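PDB 6TBL: MMS19 nucleotide excision repair protein homolog from Mus musculus, which probably serves as a key component of the cytosolic iron-sulfur assembly complex, which inserts clusters into apoproteins involved in DNA metabolism and genomic integrity. Local coordinates for residues L35-P40 / L76-T81; T52-L57 / Q71-L76; R93-P98 / S112-W117. All coordinates share one frame; numbering follows the deposited sequence.

Interaction 1: L35-P40 / L76-T81; sequences LLLEAP and LTRLPT. With K (potassium ion), chain G.
A junction between two successive HEAT repeats, in this C-terminal part of MMS19, is made where Leu36 and Leu37 at the end of helix 22-38, with Pro40 just beyond it, meet Leu76, Arg78 and Leu79 where the chain turns out of helix 63-76. Two leucine-centred pairs make up the apolar part. Leu36 CD2 lies 3.7 Å from Leu76 CD2, the two leucines crossing at a slant, and Pro40 CB sits 3.7 Å from Leu79 CD2. Leu50 and Phe54 of helix 47-57 also pack on Leu36.

Arg78 supplies the third element. Its CB points toward residues 35-40, and its CG is anti to the backbone N (chi1 -168°). Farther along, CD rests against the carbonyl O of Leu37. Beyond it the guanidinium turns one face to the leucine side chain: Leu37 CD2 stands 3.5 Å above the plane, displaced toward the rim. The carboxylate of Glu38 is near, but its OE2 remains 5.2 Å from Arg78 NH1, a long-range attraction at most.

A type I turn from Leu76 to Leu79, closed by Leu79 N on Leu76 O, shapes the second segment. The same loop binds potassium through Thr77 O at 2.8 Å, Leu79 O at 3.0 Å and Thr81 OG1 at 2.9 Å. With no hydrogen bond joining the two segments, cohesion comes from apolar packing and from a leucine methyl over the face of the arginine, while the ion gathers three oxygens of the loop and probably polarises the two carbonyls it binds.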
ATOM      1  N   LEU A  35      33.388  -4.205  20.343  1.00 74.98           N
ATOM      2  CA  LEU A  35      32.851  -3.546  21.529  1.00 77.29           C
ATOM      3  C   LEU A  35      31.328  -3.616  21.550  1.00 82.83           C
ATOM      4  O   LEU A  35      30.722  -3.798  22.613  1.00 91.60           O
ATOM      5  CB  LEU A  35      33.326  -2.094  21.585  1.00 75.04           C
ATOM      6  CG  LEU A  35      34.840  -1.880  21.628  1.00 80.71           C
ATOM      7  CD1 LEU A  35      35.171  -0.397  21.638  1.00 76.44           C
ATOM      8  CD2 LEU A  35      35.454  -2.577  22.830  1.00 85.99           C
ATOM      9  N   LEU A  36      30.692  -3.478  20.384  1.00 79.92           N
ATOM     10  CA  LEU A  36      29.241  -3.607  20.322  1.00 79.57           C
ATOM     11  C   LEU A  36      28.792  -5.019  20.668  1.00 86.07           C
ATOM     12  O   LEU A  36      27.716  -5.204  21.246  1.00 90.26           O
ATOM     13  CB  LEU A  36      28.734  -3.224  18.933  1.00 75.10           C
ATOM     14  CG  LEU A  36      28.974  -1.778  18.497  1.00 78.30           C
ATOM     15  CD1 LEU A  36      28.586  -1.571  17.040  1.00 78.28           C
ATOM     16  CD2 LEU A  36      28.215  -0.818  19.401  1.00 71.80           C
ATOM     17  N   LEU A  37      29.602  -6.022  20.336  1.00 91.62           N
ATOM     18  CA  LEU A  37      29.197  -7.402  20.560  1.00 95.82           C
ATOM     19  C   LEU A  37      29.495  -7.875  21.978  1.00100.71           C
ATOM     20  O   LEU A  37      28.718  -8.658  22.539  1.00101.03           O
ATOM     21  CB  LEU A  37      29.888  -8.317  19.550  1.00 91.44           C
ATOM     22  CG  LEU A  37      29.604  -8.024  18.075  1.00 85.41           C
ATOM     23  CD1 LEU A  37      30.413  -8.953  17.185  1.00 74.43           C
ATOM     24  CD2 LEU A  37      28.120  -8.154  17.783  1.00 78.78           C
ATOM     25  N   GLU A  38      30.600  -7.418  22.574  1.00 95.20           N
ATOM     26  CA  GLU A  38      31.044  -7.928  23.863  1.00 94.91           C
ATOM     27  C   GLU A  38      30.778  -6.990  25.031  1.00105.45           C
ATOM     28  O   GLU A  38      30.725  -7.460  26.171  1.00117.38           O
ATOM     29  CB  GLU A  38      32.544  -8.247  23.821  1.00 85.41           C
ATOM     30  CG  GLU A  38      32.956  -9.113  22.644  1.00 94.51           C
ATOM     31  CD  GLU A  38      32.285 -10.473  22.648  1.00103.13           C
ATOM     32  OE1 GLU A  38      31.872 -10.940  23.731  1.00105.32           O
ATOM     33  OE2 GLU A  38      32.168 -11.076  21.561  1.00108.16           O
ATOM     34  N   ALA A  39      30.615  -5.693  24.786  1.00 99.77           N
ATOM     35  CA  ALA A  39      30.332  -4.722  25.845  1.00 93.17           C
ATOM     36  C   ALA A  39      29.089  -3.912  25.495  1.00 97.26           C
ATOM     37  O   ALA A  39      29.143  -2.685  25.374  1.00 97.10           O
ATOM     38  CB  ALA A  39      31.535  -3.810  26.074  1.00 77.54           C
ATOM     39  N   PRO A  40      27.934  -4.570  25.351  1.00 98.93           N
ATOM     40  CA  PRO A  40      26.754  -3.841  24.865  1.00 97.29           C
ATOM     41  C   PRO A  40      26.180  -2.867  25.878  1.00 98.82           C
ATOM     42  O   PRO A  40      25.619  -1.840  25.477  1.00 92.23           O
ATOM     43  CB  PRO A  40      25.764  -4.967  24.535  1.00 97.02           C
ATOM     44  CG  PRO A  40      26.118  -6.047  25.488  1.00 98.94           C
ATOM     45  CD  PRO A  40      27.615  -5.973  25.677  1.00 98.73           C
ATOM     46  N   LEU A  76      25.068  -3.448  16.116  1.00 73.98           N
ATOM     47  CA  LEU A  76      24.298  -2.619  17.037  1.00 77.06           C
ATOM     48  C   LEU A  76      23.107  -3.371  17.616  1.00 78.79           C
ATOM     49  O   LEU A  76      22.685  -3.088  18.742  1.00 75.95           O
ATOM     50  CB  LEU A  76      23.818  -1.351  16.330  1.00 81.71           C
ATOM     51  CG  LEU A  76      24.720  -0.121  16.389  1.00 83.28           C
ATOM     52  CD1 LEU A  76      24.067   1.036  15.654  1.00 77.93           C
ATOM     53  CD2 LEU A  76      24.994   0.254  17.831  1.00 81.11           C
ATOM     54  N   THR A  77      22.555  -4.330  16.871  1.00 75.62           N
ATOM     55  CA  THR A  77      21.381  -5.058  17.337  1.00 71.34           C
ATOM     56  C   THR A  77      21.662  -5.931  18.555  1.00 81.42           C
ATOM     57  O   THR A  77      20.715  -6.504  19.107  1.00 93.93           O
ATOM     58  CB  THR A  77      20.809  -5.911  16.203  1.00 70.40           C
ATOM     59  OG1 THR A  77      21.763  -6.910  15.826  1.00 76.58           O
ATOM     60  CG2 THR A  77      20.497  -5.042  14.992  1.00 65.77           C
ATOM     61  N   ARG A  78      22.921  -6.045  18.988  1.00 80.86           N
ATOM     62  CA  ARG A  78      23.235  -6.772  20.212  1.00 83.19           C
ATOM     63  C   ARG A  78      22.985  -5.938  21.462  1.00 84.08           C
ATOM     64  O   ARG A  78      22.892  -6.499  22.559  1.00 92.77           O
ATOM     65  CB  ARG A  78      24.691  -7.250  20.186  1.00 88.16           C
ATOM     66  CG  ARG A  78      25.036  -8.250  21.280  1.00 98.28           C
ATOM     67  CD  ARG A  78      26.048  -9.269  20.797  1.00111.89           C
ATOM     68  NE  ARG A  78      25.549 -10.027  19.653  1.00117.40           N
ATOM     69  CZ  ARG A  78      26.189 -11.052  19.102  1.00117.71           C
ATOM     70  NH1 ARG A  78      27.357 -11.444  19.593  1.00112.82           N
ATOM     71  NH2 ARG A  78      25.664 -11.685  18.061  1.00123.59           N
ATOM     72  N   LEU A  79      22.865  -4.617  21.320  1.00 86.55           N
ATOM     73  CA  LEU A  79      22.531  -3.767  22.449  1.00 87.10           C
ATOM     74  C   LEU A  79      21.132  -4.109  22.962  1.00 95.46           C
ATOM     75  O   LEU A  79      20.349  -4.763  22.265  1.00101.77           O
ATOM     76  CB  LEU A  79      22.608  -2.293  22.046  1.00 85.27           C
ATOM     77  CG  LEU A  79      23.896  -1.813  21.371  1.00 86.82           C
ATOM     78  CD1 LEU A  79      23.902  -0.302  21.239  1.00 78.82           C
ATOM     79  CD2 LEU A  79      25.129  -2.288  22.115  1.00 80.87           C
ATOM     80  N   PRO A  80      20.806  -3.701  24.189  1.00 97.48           N
ATOM     81  CA  PRO A  80      19.456  -3.950  24.713  1.00 97.42           C
ATOM     82  C   PRO A  80      18.377  -3.416  23.781  1.00 94.66           C
ATOM     83  O   PRO A  80      18.439  -2.278  23.312  1.00 97.29           O
ATOM     84  CB  PRO A  80      19.464  -3.213  26.055  1.00 95.53           C
ATOM     85  CG  PRO A  80      20.885  -3.258  26.486  1.00 91.60           C
ATOM     86  CD  PRO A  80      21.703  -3.154  25.224  1.00 92.90           C
ATOM     87  N   THR A  81      17.374  -4.259  23.518  1.00 80.89           N
ATOM     88  CA  THR A  81      16.346  -3.915  22.544  1.00 89.68           C
ATOM     89  C   THR A  81      15.549  -2.686  22.966  1.00 97.56           C
ATOM     90  O   THR A  81      15.120  -1.903  22.110  1.00 99.50           O
ATOM     91  CB  THR A  81      15.417  -5.113  22.334  1.00 93.13           C
ATOM     92  OG1 THR A  81      16.199  -6.270  22.009  1.00 98.09           O
ATOM     93  CG2 THR A  81      14.430  -4.847  21.205  1.00 88.76           C
TER
HETATM   94  K     K G1101      18.773  -7.080  21.085  1.00106.25           K

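Interaction 2: T52-L57 / Q71-L76; sequences TKFLNL and QCMHAL
Phe54 is the bump and helix 63-76 provides the hollow, lined by Cys72, Met73 and Leu76. The short segments run nearly antiparallel, at 149° with their axes 9.7 Å apart, and the phenyl ring spans the gap. Cys72 forms the floor: its CB lies 3.6 Å from the ring centroid, 19° off the normal, a CH-pi contact over the face, with SG more oblique. Two residues meet the ring at its edge. Met73 SD makes a Met-aromatic contact there and is 3.5 Å from Phe54 CB; Leu76 CD1 is 3.8 Å from CD2 of the phenylalanine.

A second, smaller fit lies alongside. Met73 is bent at chi2 and again at chi3 (-59°), which brings CE to within 3.8 Å of Leu55 CD2, the two side chains crossing at about a right angle. An alanine in place of Phe54 would probably open a gap over Cys72 CB and leave Leu76 CD1 without its aromatic partner.

Neighbouring helices add to the enclosure: Leu29 and Leu36 of helix 22-38 pack on the phenylalanine, whereas Val91 and Ala94 of helix 81-94 touch Met73 and Leu55 respectively.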
ATOM      1  N   THR A  52      23.982   7.480  14.158  1.00 90.81           N
ATOM      2  CA  THR A  52      24.164   8.582  13.219  1.00 91.55           C
ATOM      3  C   THR A  52      25.399   8.373  12.350  1.00 89.64           C
ATOM      4  O   THR A  52      25.316   8.404  11.116  1.00 83.54           O
ATOM      5  CB  THR A  52      24.263   9.904  13.980  1.00 96.73           C
ATOM      6  OG1 THR A  52      23.182  10.003  14.914  1.00104.51           O
ATOM      7  CG2 THR A  52      24.198  11.078  13.018  1.00 96.95           C
ATOM      8  N   LYS A  53      26.553   8.143  12.982  1.00 87.98           N
ATOM      9  CA  LYS A  53      27.807   8.087  12.238  1.00 88.63           C
ATOM     10  C   LYS A  53      27.908   6.827  11.388  1.00 90.22           C
ATOM     11  O   LYS A  53      28.445   6.868  10.275  1.00 93.62           O
ATOM     12  CB  LYS A  53      28.991   8.187  13.197  1.00 89.23           C
ATOM     13  CG  LYS A  53      29.192   9.577  13.760  1.00 95.02           C
ATOM     14  CD  LYS A  53      29.292  10.595  12.636  1.00104.10           C
ATOM     15  CE  LYS A  53      29.312  12.014  13.170  1.00110.84           C
ATOM     16  NZ  LYS A  53      29.318  13.006  12.062  1.00116.35           N
ATOM     17  N   PHE A  54      27.406   5.698  11.894  1.00 90.32           N
ATOM     18  CA  PHE A  54      27.427   4.471  11.101  1.00 83.85           C
ATOM     19  C   PHE A  54      26.634   4.638   9.811  1.00 87.75           C
ATOM     20  O   PHE A  54      27.068   4.188   8.744  1.00 83.46           O
ATOM     21  CB  PHE A  54      26.879   3.298  11.916  1.00 78.58           C
ATOM     22  CG  PHE A  54      27.796   2.830  13.012  1.00 78.17           C
ATOM     23  CD1 PHE A  54      29.112   3.260  13.072  1.00 75.77           C
ATOM     24  CD2 PHE A  54      27.340   1.949  13.979  1.00 77.77           C
ATOM     25  CE1 PHE A  54      29.950   2.825  14.082  1.00 74.37           C
ATOM     26  CE2 PHE A  54      28.173   1.512  14.991  1.00 78.04           C
ATOM     27  CZ  PHE A  54      29.480   1.948  15.041  1.00 72.18           C
ATOM     28  N   LEU A  55      25.471   5.291   9.889  1.00 86.45           N
ATOM     29  CA  LEU A  55      24.664   5.503   8.691  1.00 86.25           C
ATOM     30  C   LEU A  55      25.377   6.408   7.695  1.00 85.70           C
ATOM     31  O   LEU A  55      25.340   6.156   6.484  1.00 90.94           O
ATOM     32  CB  LEU A  55      23.302   6.083   9.071  1.00 88.28           C
ATOM     33  CG  LEU A  55      22.360   5.154   9.837  1.00 86.95           C
ATOM     34  CD1 LEU A  55      21.103   5.895  10.266  1.00 72.76           C
ATOM     35  CD2 LEU A  55      22.009   3.936   8.995  1.00 84.59           C
ATOM     36  N   ASN A  56      26.033   7.465   8.180  1.00 82.98           N
ATOM     37  CA  ASN A  56      26.786   8.334   7.282  1.00 99.12           C
ATOM     38  C   ASN A  56      27.904   7.571   6.587  1.00 99.33           C
ATOM     39  O   ASN A  56      28.117   7.727   5.379  1.00102.41           O
ATOM     40  CB  ASN A  56      27.353   9.526   8.052  1.00113.11           C
ATOM     41  CG  ASN A  56      26.276  10.465   8.543  1.00131.68           C
ATOM     42  OD1 ASN A  56      25.807  11.330   7.803  1.00138.52           O
ATOM     43  ND2 ASN A  56      25.873  10.299   9.796  1.00139.03           N
ATOM     44  N   LEU A  57      28.623   6.730   7.332  1.00 87.56           N
ATOM     45  CA  LEU A  57      29.726   5.976   6.751  1.00 86.21           C
ATOM     46  C   LEU A  57      29.250   4.903   5.783  1.00 86.60           C
ATOM     47  O   LEU A  57      30.035   4.456   4.940  1.00 89.55           O
ATOM     48  CB  LEU A  57      30.570   5.350   7.860  1.00 83.21           C
ATOM     49  CG  LEU A  57      31.293   6.342   8.770  1.00 81.14           C
ATOM     50  CD1 LEU A  57      31.960   5.612   9.918  1.00 83.56           C
ATOM     51  CD2 LEU A  57      32.309   7.149   7.975  1.00 74.67           C
ATOM     52  N   GLN A  71      28.325  -3.550   8.852  1.00 74.80           N
ATOM     53  CA  GLN A  71      28.575  -4.613   9.820  1.00 71.23           C
ATOM     54  C   GLN A  71      28.431  -4.110  11.249  1.00 71.40           C
ATOM     55  O   GLN A  71      28.027  -4.872  12.135  1.00 76.26           O
ATOM     56  CB  GLN A  71      29.964  -5.210   9.601  1.00 66.18           C
ATOM     57  CG  GLN A  71      30.126  -5.928   8.273  1.00 68.14           C
ATOM     58  CD  GLN A  71      31.519  -6.493   8.079  1.00 76.92           C
ATOM     59  OE1 GLN A  71      32.389  -6.348   8.938  1.00 92.98           O
ATOM     60  NE2 GLN A  71      31.738  -7.144   6.945  1.00 73.18           N
ATOM     61  N   CYS A  72      28.757  -2.840  11.495  1.00 65.83           N
ATOM     62  CA  CYS A  72      28.508  -2.258  12.808  1.00 71.00           C
ATOM     63  C   CYS A  72      27.020  -2.024  13.031  1.00 76.35           C
ATOM     64  O   CYS A  72      26.522  -2.187  14.152  1.00 81.17           O
ATOM     65  CB  CYS A  72      29.290  -0.956  12.958  1.00 80.77           C
ATOM     66  SG  CYS A  72      31.043  -1.189  13.305  1.00 82.87           S
ATOM     67  N   MET A  73      26.298  -1.628  11.979  1.00 68.67           N
ATOM     68  CA  MET A  73      24.848  -1.502  12.079  1.00 63.76           C
ATOM     69  C   MET A  73      24.213  -2.835  12.446  1.00 71.33           C
ATOM     70  O   MET A  73      23.242  -2.882  13.208  1.00 71.17           O
ATOM     71  CB  MET A  73      24.273  -0.983  10.763  1.00 63.90           C
ATOM     72  CG  MET A  73      24.592   0.466  10.483  1.00 74.60           C
ATOM     73  SD  MET A  73      23.905   1.539  11.756  1.00 88.59           S
ATOM     74  CE  MET A  73      22.164   1.150  11.622  1.00 93.97           C
ATOM     75  N   HIS A  74      24.750  -3.930  11.906  1.00 62.37           N
ATOM     76  CA  HIS A  74      24.306  -5.254  12.320  1.00 65.63           C
ATOM     77  C   HIS A  74      24.684  -5.524  13.771  1.00 75.69           C
ATOM     78  O   HIS A  74      23.864  -6.021  14.551  1.00 76.19           O
ATOM     79  CB  HIS A  74      24.908  -6.310  11.395  1.00 62.00           C
ATOM     80  CG  HIS A  74      24.454  -7.706  11.685  1.00 69.38           C
ATOM     81  ND1 HIS A  74      25.040  -8.494  12.652  1.00 69.19           N
ATOM     82  CD2 HIS A  74      23.479  -8.462  11.125  1.00 70.19           C
ATOM     83  CE1 HIS A  74      24.441  -9.672  12.680  1.00 71.65           C
ATOM     84  NE2 HIS A  74      23.490  -9.678  11.763  1.00 70.14           N
ATOM     85  N   ALA A  75      25.919  -5.185  14.154  1.00 65.62           N
ATOM     86  CA  ALA A  75      26.378  -5.432  15.514  1.00 67.94           C
ATOM     87  C   ALA A  75      25.644  -4.578  16.538  1.00 74.00           C
ATOM     88  O   ALA A  75      25.604  -4.947  17.716  1.00 74.18           O
ATOM     89  CB  ALA A  75      27.885  -5.191  15.614  1.00 64.34           C
ATOM     90  N   LEU A  76      25.068  -3.448  16.116  1.00 73.98           N
ATOM     91  CA  LEU A  76      24.298  -2.619  17.037  1.00 77.06           C
ATOM     92  C   LEU A  76      23.107  -3.371  17.616  1.00 78.79           C
ATOM     93  O   LEU A  76      22.685  -3.088  18.742  1.00 75.95           O
ATOM     94  CB  LEU A  76      23.818  -1.351  16.330  1.00 81.71           C
ATOM     95  CG  LEU A  76      24.720  -0.121  16.389  1.00 83.28           C
ATOM     96  CD1 LEU A  76      24.067   1.036  15.654  1.00 77.93           C
ATOM     97  CD2 LEU A  76      24.994   0.254  17.831  1.00 81.11           C
TER

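Interaction 3: R93-P98 / S112-W117; sequences RALAKP and SARGEW
Leu95 and Arg114 lie against each other in a way that uses both the root and the shaft of the arginine. The leucine points at helix 104-118, and its CD1 reaches the backbone itself, 3.6 Å from Arg114 CA. Nearer its own main chain, Leu95 CB is 3.8 Å from Arg114 CD, so that the methylene run of the arginine passes beside the base of the leucine. That course follows from a CG anti to the backbone N (chi1 -168°) and a chain extended from CG to NE.

The far end of the arginine comes under Ala96, whose CB covers one face of the guanidinium and stands 3.9 Å from NH2. This buried polar group is well supplied with partners: NE is hydrogen-bonded to Ile92 O, NH2 to a residue adjoining one of the two segments, and NH1 to the backbone of another protein chain. Such bonding would help fix the rotation of the guanidinium, and the arginine thus links the repeat to an intermolecular contact.

Two further residues of helix 104-118 touch the leucine tip. Ala113 CB is 4.1 Å from Leu95 CD1, and Leu95 CD1 also lies 4.2 Å from Trp117 CD1, oblique to the ring. The indole N-H of Trp117 is bonded to Met73 O, in the preceding repeat, while Leu55 and Leu70 also pack on Leu95.

A type I turn from Ala94 to Lys97 carries Leu95 and Ala96 at its two central positions, and the whole is typical of the helical hairpin of a HEAT repeat, here HEAT 4, whose two parts meet here through a leucine set against the aliphatic part of an arginine and the small Ala113.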
ATOM      1  N   ARG A  93      14.358   2.680   7.361  1.00 84.87           N
ATOM      2  CA  ARG A  93      14.273   3.597   6.231  1.00 87.80           C
ATOM      3  C   ARG A  93      15.660   3.931   5.691  1.00 81.16           C
ATOM      4  O   ARG A  93      15.874   3.935   4.473  1.00 82.47           O
ATOM      5  CB  ARG A  93      13.528   4.868   6.644  1.00 96.04           C
ATOM      6  CG  ARG A  93      12.166   4.604   7.271  1.00114.10           C
ATOM      7  CD  ARG A  93      11.596   5.848   7.932  1.00133.86           C
ATOM      8  NE  ARG A  93      11.276   6.886   6.959  1.00150.40           N
ATOM      9  CZ  ARG A  93      10.585   7.985   7.243  1.00170.92           C
ATOM     10  NH1 ARG A  93      10.338   8.877   6.294  1.00182.33           N
ATOM     11  NH2 ARG A  93      10.136   8.190   8.474  1.00177.34           N
ATOM     12  N   ALA A  94      16.619   4.195   6.583  1.00 76.62           N
ATOM     13  CA  ALA A  94      17.964   4.556   6.140  1.00 74.23           C
ATOM     14  C   ALA A  94      18.663   3.387   5.456  1.00 77.06           C
ATOM     15  O   ALA A  94      19.337   3.574   4.437  1.00 83.79           O
ATOM     16  CB  ALA A  94      18.792   5.056   7.323  1.00 72.67           C
ATOM     17  N   LEU A  95      18.520   2.176   5.998  1.00 77.43           N
ATOM     18  CA  LEU A  95      19.187   1.018   5.413  1.00 77.88           C
ATOM     19  C   LEU A  95      18.574   0.587   4.087  1.00 73.79           C
ATOM     20  O   LEU A  95      19.125  -0.303   3.433  1.00 72.88           O
ATOM     21  CB  LEU A  95      19.178  -0.154   6.399  1.00 72.69           C
ATOM     22  CG  LEU A  95      20.064   0.035   7.635  1.00 67.16           C
ATOM     23  CD1 LEU A  95      20.058  -1.202   8.515  1.00 69.96           C
ATOM     24  CD2 LEU A  95      21.480   0.392   7.223  1.00 70.39           C
ATOM     25  N   ALA A  96      17.459   1.192   3.672  1.00 75.18           N
ATOM     26  CA  ALA A  96      16.906   0.876   2.360  1.00 89.80           C
ATOM     27  C   ALA A  96      17.810   1.370   1.239  1.00 87.23           C
ATOM     28  O   ALA A  96      17.848   0.765   0.161  1.00 91.42           O
ATOM     29  CB  ALA A  96      15.506   1.474   2.221  1.00 70.04           C
ATOM     30  N   LYS A  97      18.543   2.463   1.469  1.00 87.00           N
ATOM     31  CA  LYS A  97      19.433   2.973   0.427  1.00 85.72           C
ATOM     32  C   LYS A  97      20.598   2.028   0.156  1.00 90.67           C
ATOM     33  O   LYS A  97      20.846   1.718  -1.022  1.00 94.09           O
ATOM     34  CB  LYS A  97      19.904   4.385   0.790  1.00 83.37           C
ATOM     35  CG  LYS A  97      20.965   4.950  -0.141  1.00 91.02           C
ATOM     36  CD  LYS A  97      21.486   6.286   0.373  1.00 91.22           C
ATOM     37  CE  LYS A  97      22.557   6.853  -0.542  1.00 85.03           C
ATOM     38  NZ  LYS A  97      23.083   8.150  -0.041  1.00 93.25           N
ATOM     39  N   PRO A  98      21.341   1.534   1.158  1.00 77.27           N
ATOM     40  CA  PRO A  98      22.406   0.562   0.858  1.00 73.93           C
ATOM     41  C   PRO A  98      21.902  -0.738   0.257  1.00 74.74           C
ATOM     42  O   PRO A  98      22.711  -1.496  -0.294  1.00 86.25           O
ATOM     43  CB  PRO A  98      23.062   0.323   2.226  1.00 74.17           C
ATOM     44  CG  PRO A  98      22.749   1.531   3.010  1.00 73.23           C
ATOM     45  CD  PRO A  98      21.374   1.934   2.576  1.00 69.51           C
ATOM     46  N   SER A 112      21.778  -8.020   5.524  1.00 69.33           N
ATOM     47  CA  SER A 112      22.005  -8.640   6.823  1.00 64.64           C
ATOM     48  C   SER A 112      21.710  -7.671   7.963  1.00 70.04           C
ATOM     49  O   SER A 112      21.082  -8.048   8.961  1.00 71.46           O
ATOM     50  CB  SER A 112      23.442  -9.152   6.908  1.00 63.27           C
ATOM     51  OG  SER A 112      23.706  -9.734   8.172  1.00 83.08           O
ATOM     52  N   ALA A 113      22.151  -6.419   7.834  1.00 69.12           N
ATOM     53  CA  ALA A 113      21.933  -5.450   8.903  1.00 63.01           C
ATOM     54  C   ALA A 113      20.460  -5.083   9.023  1.00 77.43           C
ATOM     55  O   ALA A 113      19.900  -5.070  10.127  1.00 70.94           O
ATOM     56  CB  ALA A 113      22.782  -4.200   8.662  1.00 63.76           C
ATOM     57  N   ARG A 114      19.812  -4.785   7.894  1.00 73.73           N
ATOM     58  CA  ARG A 114      18.411  -4.383   7.927  1.00 72.70           C
ATOM     59  C   ARG A 114      17.519  -5.518   8.413  1.00 75.45           C
ATOM     60  O   ARG A 114      16.532  -5.279   9.120  1.00 70.29           O
ATOM     61  CB  ARG A 114      17.977  -3.905   6.540  1.00 69.53           C
ATOM     62  CG  ARG A 114      16.636  -3.187   6.485  1.00 66.17           C
ATOM     63  CD  ARG A 114      16.477  -2.540   5.119  1.00 69.69           C
ATOM     64  NE  ARG A 114      15.360  -1.603   5.042  1.00 77.31           N
ATOM     65  CZ  ARG A 114      14.245  -1.824   4.354  1.00 76.42           C
ATOM     66  NH1 ARG A 114      14.091  -2.956   3.681  1.00 77.32           N
ATOM     67  NH2 ARG A 114      13.285  -0.911   4.337  1.00 74.93           N
ATOM     68  N   GLY A 115      17.855  -6.761   8.052  1.00 74.43           N
ATOM     69  CA  GLY A 115      17.047  -7.892   8.477  1.00 61.84           C
ATOM     70  C   GLY A 115      17.015  -8.070   9.981  1.00 75.29           C
ATOM     71  O   GLY A 115      15.996  -8.483  10.541  1.00 82.17           O
ATOM     72  N   GLU A 116      18.121  -7.755  10.658  1.00 72.59           N
ATOM     73  CA  GLU A 116      18.153  -7.855  12.111  1.00 76.06           C
ATOM     74  C   GLU A 116      17.428  -6.697  12.779  1.00 78.65           C
ATOM     75  O   GLU A 116      16.957  -6.842  13.913  1.00 77.84           O
ATOM     76  CB  GLU A 116      19.597  -7.932  12.604  1.00 76.75           C
ATOM     77  CG  GLU A 116      20.265  -9.250  12.279  1.00 82.65           C
ATOM     78  CD  GLU A 116      19.578 -10.428  12.943  1.00 84.42           C
ATOM     79  OE1 GLU A 116      19.201 -10.303  14.127  1.00 82.93           O
ATOM     80  OE2 GLU A 116      19.402 -11.471  12.278  1.00 88.91           O
ATOM     81  N   TRP A 117      17.333  -5.548  12.108  1.00 73.25           N
ATOM     82  CA  TRP A 117      16.570  -4.435  12.656  1.00 77.96           C
ATOM     83  C   TRP A 117      15.069  -4.625  12.499  1.00 81.93           C
ATOM     84  O   TRP A 117      14.298  -3.968  13.207  1.00 89.53           O
ATOM     85  CB  TRP A 117      17.009  -3.122  12.006  1.00 73.43           C
ATOM     86  CG  TRP A 117      18.274  -2.576  12.595  1.00 77.97           C
ATOM     87  CD1 TRP A 117      19.550  -2.952  12.289  1.00 78.09           C
ATOM     88  CD2 TRP A 117      18.387  -1.562  13.603  1.00 79.62           C
ATOM     89  NE1 TRP A 117      20.449  -2.232  13.037  1.00 74.43           N
ATOM     90  CE2 TRP A 117      19.761  -1.371  13.850  1.00 72.71           C
ATOM     91  CE3 TRP A 117      17.460  -0.791  14.311  1.00 82.62           C
ATOM     92  CZ2 TRP A 117      20.230  -0.445  14.779  1.00 78.41           C
ATOM     93  CZ3 TRP A 117      17.928   0.128  15.234  1.00 78.18           C
ATOM     94  CH2 TRP A 117      19.300   0.293  15.460  1.00 83.61           C
TER

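Overall arrangement
From the N terminus, the end of helix 22-38 and Pro40 supply the first half of interaction 1, and the partner segment opens at the end of helix 63-76, after helices 40-43 and 47-57. Interaction 2 joins helices 47-57 and 63-76 and is therefore nested inside the loop that interaction 1 closes; the two share Leu76. Interaction 3 follows in series, closing the shorter loop between helix 81-94 and helix 104-118. In terms of repeats, residues 52-57 and 71-76 hold HEAT 3 together internally, 93-98 and 112-117 do so for HEAT 4, and 35-40 with 76-81 fastens HEAT 2 to HEAT 3. Thr77 packs on Trp117, so the loop after helix 63-76 also touches HEAT 4.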